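EvdO2 (Micromonospora carbonacea, PDB 4XAB) probably catalyses an oxidative step in orthosomycin biosynthesis as a metal-dependent oxygenase of the phytanoyl-CoA dioxygenase family, seen here with bound nickel. Local coordinates at residues A24-A30 / P203-V208; V29-E34 / P89-C94. All coordinates share one frame; numbering follows the deposited sequence. Where two conformers were deposited one is given.

Contact 1: A24-A30 / P203-V208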
loop_
_atom_site.group_PDB
_atom_site.type_symbol
_atom_site.label_atom_id
_atom_site.label_comp_id
_atom_site.label_asym_id
_atom_site.label_seq_id
_atom_site.Cartn_x
_atom_site.Cartn_y
_atom_site.Cartn_z
ATOM N N ALA A 24 -5.386 9.342 -5.220
ATOM C CA ALA A 24 -6.669 9.937 -4.827
ATOM C C ALA A 24 -7.022 9.514 -3.436
ATOM O O ALA A 24 -6.690 8.404 -3.017
ATOM C CB ALA A 24 -7.758 9.533 -5.787
ATOM N N ILE A 25 -7.704 10.404 -2.728
ATOM C CA ILE A 25 -8.207 10.120 -1.400
ATOM C C ILE A 25 -9.682 9.780 -1.459
ATOM O O ILE A 25 -10.465 10.512 -2.066
ATOM C CB ILE A 25 -8.026 11.323 -0.457
ATOM C CG1 ILE A 25 -6.543 11.555 -0.177
ATOM C CG2 ILE A 25 -8.806 11.094 0.838
ATOM C CD1 ILE A 25 -6.295 12.725 0.772
ATOM N N LEU A 26 -10.044 8.666 -0.838
ATOM C CA LEU A 26 -11.442 8.282 -0.695
ATOM C C LEU A 26 -11.778 8.300 0.788
ATOM O O LEU A 26 -11.307 7.445 1.531
ATOM C CB LEU A 26 -11.674 6.905 -1.278
ATOM C CG LEU A 26 -11.103 6.652 -2.670
ATOM C CD1 LEU A 26 -11.316 5.205 -3.070
ATOM C CD2 LEU A 26 -11.754 7.595 -3.653
ATOM N N PRO A 27 -12.595 9.268 1.222
ATOM C CA PRO A 27 -12.787 9.461 2.663
ATOM C C PRO A 27 -13.345 8.251 3.412
ATOM O O PRO A 27 -12.972 8.046 4.570
ATOM C CB PRO A 27 -13.775 10.630 2.726
ATOM C CG PRO A 27 -13.488 11.405 1.492
ATOM C CD PRO A 27 -13.209 10.359 0.435
ATOM N N GLN A 28 -14.214 7.468 2.785
ATOM C CA GLN A 28 -14.812 6.338 3.479
ATOM C C GLN A 28 -15.104 5.188 2.513
ATOM O O GLN A 28 -16.187 5.118 1.931
ATOM C CB GLN A 28 -16.101 6.768 4.189
ATOM C CG GLN A 28 -16.758 5.654 5.018
ATOM C CD GLN A 28 -16.745 5.920 6.518
ATOM O OE1 GLN A 28 -17.139 6.992 6.975
ATOM N NE2 GLN A 28 -16.281 4.933 7.295
ATOM N N VAL A 29 -14.146 4.291 2.329
ATOM C CA VAL A 29 -14.346 3.173 1.412
ATOM C C VAL A 29 -14.814 1.924 2.177
ATOM O O VAL A 29 -15.358 0.999 1.588
ATOM C CB VAL A 29 -13.061 2.865 0.604
ATOM C CG1 VAL A 29 -12.058 2.094 1.444
ATOM C CG2 VAL A 29 -13.395 2.074 -0.666
ATOM N N ALA A 30 -14.586 1.914 3.487
ATOM C CA ALA A 30 -15.068 0.854 4.360
ATOM C C ALA A 30 -15.930 1.499 5.422
ATOM O O ALA A 30 -15.564 2.538 5.967
ATOM C CB ALA A 30 -13.917 0.083 5.000
ATOM N N PRO A 203 -10.430 6.488 9.955
ATOM C CA PRO A 203 -10.628 5.042 9.819
ATOM C C PRO A 203 -11.644 4.695 8.733
ATOM O O PRO A 203 -12.699 5.321 8.642
ATOM C CB PRO A 203 -11.150 4.625 11.197
ATOM C CG PRO A 203 -10.670 5.677 12.119
ATOM C CD PRO A 203 -10.672 6.947 11.338
ATOM N N GLY A 204 -11.295 3.728 7.888
ATOM C CA GLY A 204 -12.154 3.346 6.781
ATOM C C GLY A 204 -11.918 4.148 5.519
ATOM O O GLY A 204 -12.486 3.829 4.473
ATOM N N GLY A 205 -11.094 5.190 5.618
ATOM C CA GLY A 205 -10.675 5.953 4.451
ATOM C C GLY A 205 -9.622 5.182 3.682
ATOM O O GLY A 205 -9.059 4.222 4.194
ATOM N N ALA A 206 -9.367 5.594 2.447
ATOM C CA ALA A 206 -8.321 4.943 1.656
ATOM C C ALA A 206 -7.620 5.933 0.778
ATOM O O ALA A 206 -8.168 6.974 0.417
ATOM C CB ALA A 206 -8.890 3.811 0.791
ATOM N N VAL A 207 -6.388 5.591 0.412
ATOM C CA VAL A 207 -5.723 6.284 -0.659
ATOM C C VAL A 207 -5.511 5.264 -1.766
ATOM O O VAL A 207 -5.330 4.057 -1.516
ATOM C CB VAL A 207 -4.379 6.918 -0.225
ATOM C CG1 VAL A 207 -4.634 8.116 0.675
ATOM C CG2 VAL A 207 -3.522 5.904 0.483
ATOM N N VAL A 208 -5.611 5.765 -2.980
ATOM C CA VAL A 208 -5.428 4.949 -4.184
ATOM C C VAL A 208 -4.255 5.511 -4.978
ATOM O O VAL A 208 -4.214 6.707 -5.214
ATOM C CB VAL A 208 -6.697 4.975 -5.049
ATOM C CG1 VAL A 208 -6.551 4.045 -6.253
ATOM C CG2 VAL A 208 -7.928 4.606 -4.198
#
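Leu26 and Val208 meet on one face of a small antiparallel ladder. Leu26 CD1 comes to 3.6 Å from Val208 CG2, and the two side chains meet at a slant. Val208 holds CG2 beside its backbone N because CG1 takes the position anti to that N (chi1 -176°), and this turns CG2 to Leu26. Ala24 and Ala206 lie on the same face. Helix 89-102 covers part of it, with Ile97 against Leu26. On the other face Ile25 and Val207 run alongside each other in the same direction, with Ile25 CG1 4.0 Å from Val207 CG1. Cys199 touches both of them, and Val207 also packs on Leu160 and Tyr162. Strand 23-26 adds an outer strand to a sheet of the double-stranded beta-helix, the cupin fold; it pairs with strand 206-210, which pairs in turn with strand 139-149. Ala24 with Val208 and Leu26 with Ala206 are hydrogen-bonded pairs, and Ile25 with Val207 is a non-hydrogen-bonded pair between them. The bond from Leu26 N to Ala206 O is 2.8 Å and almost straight. Past the strands, residues 27-30 bend round Gly204. Gly204 O accepts two backbone bonds, from Val29 N at 2.8 Å and from Ala30 N at 3.0 Å. Ala30 N arrives in the carbonyl plane on a lone pair, while Val29 N is tilted from that plane. Gly204 has backbone angles suited to glycine, and a side chain there would also run into Ala30 O. In one of its two deposited conformers, Val29 brings CG1 to 3.7 Å from Ala206 CB. The bent Gln28 side chain closes the turn locally, Gln28 NE2 giving Ala30 O a nearly straight 2.8 Å bond in the amide plane.

Contact 2: V29-E34 / P89-C94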
loop_
_atom_site.group_PDB
_atom_site.type_symbol
_atom_site.label_atom_id
_atom_site.label_comp_id
_atom_site.label_asym_id
_atom_site.label_seq_id
_atom_site.Cartn_x
_atom_site.Cartn_y
_atom_site.Cartn_z
ATOM N N VAL A 29 -14.146 4.291 2.329
ATOM C CA VAL A 29 -14.346 3.173 1.412
ATOM C C VAL A 29 -14.814 1.924 2.177
ATOM O O VAL A 29 -15.358 0.999 1.588
ATOM C CB VAL A 29 -13.061 2.865 0.604
ATOM C CG1 VAL A 29 -12.058 2.094 1.444
ATOM C CG2 VAL A 29 -13.395 2.074 -0.666
ATOM N N ALA A 30 -14.586 1.914 3.487
ATOM C CA ALA A 30 -15.068 0.854 4.360
ATOM C C ALA A 30 -15.930 1.499 5.422
ATOM O O ALA A 30 -15.564 2.538 5.967
ATOM C CB ALA A 30 -13.917 0.083 5.000
ATOM N N SER A 31 -17.080 0.894 5.700
ATOM C CA SER A 31 -17.984 1.412 6.720
ATOM C C SER A 31 -17.395 1.187 8.092
ATOM O O SER A 31 -16.462 0.404 8.247
ATOM C CB SER A 31 -19.337 0.725 6.640
ATOM O OG SER A 31 -19.210 -0.616 7.092
ATOM N N GLU A 32 -17.974 1.842 9.093
ATOM C CA GLU A 32 -17.527 1.671 10.466
ATOM C C GLU A 32 -17.602 0.207 10.905
ATOM O O GLU A 32 -16.723 -0.274 11.620
ATOM C CB GLU A 32 -18.350 2.556 11.402
ATOM C CG GLU A 32 -17.806 2.630 12.814
ATOM C CD GLU A 32 -18.519 3.667 13.654
ATOM O OE1 GLU A 32 -19.502 4.261 13.162
ATOM O OE2 GLU A 32 -18.094 3.888 14.808
ATOM N N SER A 33 -18.635 -0.505 10.464
ATOM C CA SER A 33 -18.793 -1.902 10.852
ATOM C C SER A 33 -17.798 -2.797 10.112
ATOM O O SER A 33 -17.304 -3.775 10.672
ATOM C CB SER A 33 -20.232 -2.378 10.612
ATOM O OG SER A 33 -20.517 -2.493 9.231
ATOM N N GLU A 34 -17.502 -2.465 8.856
ATOM C CA GLU A 34 -16.496 -3.198 8.099
ATOM C C GLU A 34 -15.107 -2.989 8.704
ATOM O O GLU A 34 -14.324 -3.927 8.799
ATOM C CB GLU A 34 -16.508 -2.779 6.623
ATOM C CG GLU A 34 -17.714 -3.308 5.852
ATOM C CD GLU A 34 -17.861 -2.698 4.462
ATOM O OE1 GLU A 34 -17.287 -1.618 4.209
ATOM O OE2 GLU A 34 -18.558 -3.303 3.621
ATOM N N PRO A 89 -18.106 -7.227 0.666
ATOM C CA PRO A 89 -18.569 -6.053 -0.078
ATOM C C PRO A 89 -17.465 -5.012 -0.259
ATOM O O PRO A 89 -17.496 -4.281 -1.250
ATOM C CB PRO A 89 -19.706 -5.507 0.799
ATOM C CG PRO A 89 -20.225 -6.718 1.520
ATOM C CD PRO A 89 -18.997 -7.557 1.794
ATOM N N HIS A 90 -16.520 -4.938 0.679
ATOM C CA HIS A 90 -15.422 -3.974 0.579
ATOM C C HIS A 90 -14.509 -4.357 -0.582
ATOM O O HIS A 90 -14.078 -3.500 -1.350
ATOM C CB HIS A 90 -14.616 -3.890 1.884
ATOM C CG HIS A 90 -13.324 -3.128 1.751
ATOM N ND1 HIS A 90 -12.119 -3.749 1.506
ATOM C CD2 HIS A 90 -13.058 -1.798 1.808
ATOM C CE1 HIS A 90 -11.161 -2.838 1.431
ATOM N NE2 HIS A 90 -11.705 -1.648 1.608
ATOM N N PHE A 91 -14.225 -5.644 -0.728
ATOM C CA PHE A 91 -13.416 -6.065 -1.865
ATOM C C PHE A 91 -14.109 -5.704 -3.176
ATOM O O PHE A 91 -13.494 -5.139 -4.083
ATOM C CB PHE A 91 -13.134 -7.567 -1.839
ATOM C CG PHE A 91 -12.514 -8.074 -3.114
ATOM C CD1 PHE A 91 -11.146 -7.988 -3.315
ATOM C CD2 PHE A 91 -13.308 -8.620 -4.126
ATOM C CE1 PHE A 91 -10.576 -8.443 -4.491
ATOM C CE2 PHE A 91 -12.738 -9.064 -5.300
ATOM C CZ PHE A 91 -11.376 -8.982 -5.478
ATOM N N ALA A 92 -15.392 -6.038 -3.267
ATOM C CA ALA A 92 -16.145 -5.832 -4.495
ATOM C C ALA A 92 -16.190 -4.354 -4.844
ATOM O O ALA A 92 -16.097 -3.975 -6.014
ATOM C CB ALA A 92 -17.556 -6.392 -4.353
ATOM N N ARG A 93 -16.342 -3.532 -3.807
ATOM C CA ARG A 93 -16.413 -2.090 -3.928
ATOM C C ARG A 93 -15.084 -1.562 -4.462
ATOM O O ARG A 93 -15.043 -0.716 -5.359
ATOM C CB ARG A 93 -16.743 -1.477 -2.553
ATOM C CG ARG A 93 -17.111 -0.015 -2.519
ATOM C CD ARG A 93 -17.478 0.410 -1.076
ATOM N NE ARG A 93 -18.482 -0.483 -0.479
ATOM C CZ ARG A 93 -18.324 -1.145 0.669
ATOM N NH1 ARG A 93 -17.203 -1.015 1.374
ATOM N NH2 ARG A 93 -19.292 -1.942 1.118
ATOM N N CYS A 94 -13.998 -2.080 -3.909
ATOM C CA CYS A 94 -12.668 -1.670 -4.344
ATOM C C CYS A 94 -12.370 -2.122 -5.782
ATOM O O CYS A 94 -11.731 -1.388 -6.542
ATOM C CB CYS A 94 -11.611 -2.217 -3.386
ATOM S SG CYS A 94 -11.579 -1.351 -1.792
HETATM O O HOH W 1 -16.932 -5.698 3.407
#
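Arg93 grips Glu34 end-on in a two-pronged salt bridge. Arg93 NH1 meets Glu34 OE1 at 2.9 Å, and Arg93 NH2 meets Glu34 OE2 at 2.9 Å. Both oxygens use their syn lone pairs, and the carboxylate and guanidinium planes are 30° apart. Among the other hydrogen bonds, Arg93 NH1 also gives one to Val29 O at 2.7 Å. Arg93 runs straight through chi1 and chi2, then bends at chi3 (-51°), which turns its guanidinium to these acceptors. Ser31 N binds Glu34 OE1 on the anti side, and Glu34 N binds Ser31 OG, so the two residues form a capping box at the start of helix 32-45. A water accepts from His90 N and donates weakly to Glu34 OE2. The van der Waals contacts lie deeper. In the Val29 conformer described, CG1 sits at the edge of the His90 ring, whose NE2 is hydrogen-bonded to Thr148 OG1, and CG2 makes an apolar contact with Cys94 SG. An alanine in place of Arg93 would probably leave Glu34 without this countercharge and Val29 O without this donor. Ser31 N and the two Arg93 nitrogens probably stabilise negative charge on Glu34. One carboxylate thus takes part in the capping box and in the link to helix 89-102.

Contacts 1 and 2 share Val29 and Ala30, and their centres are about 10 Å apart. In chain order, strand 23-26 leads through these two residues into helix 32-45. At Val29 the backbone N faces Gly204 in contact 1, while the carbonyl O faces Arg93 in contact 2. The short connection is thus tied to the loop leading into strand 206-210 and to helix 89-102. Thr148 of strand 139-149 touches Val29 and hydrogen-bonds His90, so it borders both contacts. The nickel is held by His129, Asp131 and His215. The Val207 side chain of contact 1 is about 10 Å from the metal. Both contacts are structural packing within the fold, and neither supplies a metal ligand.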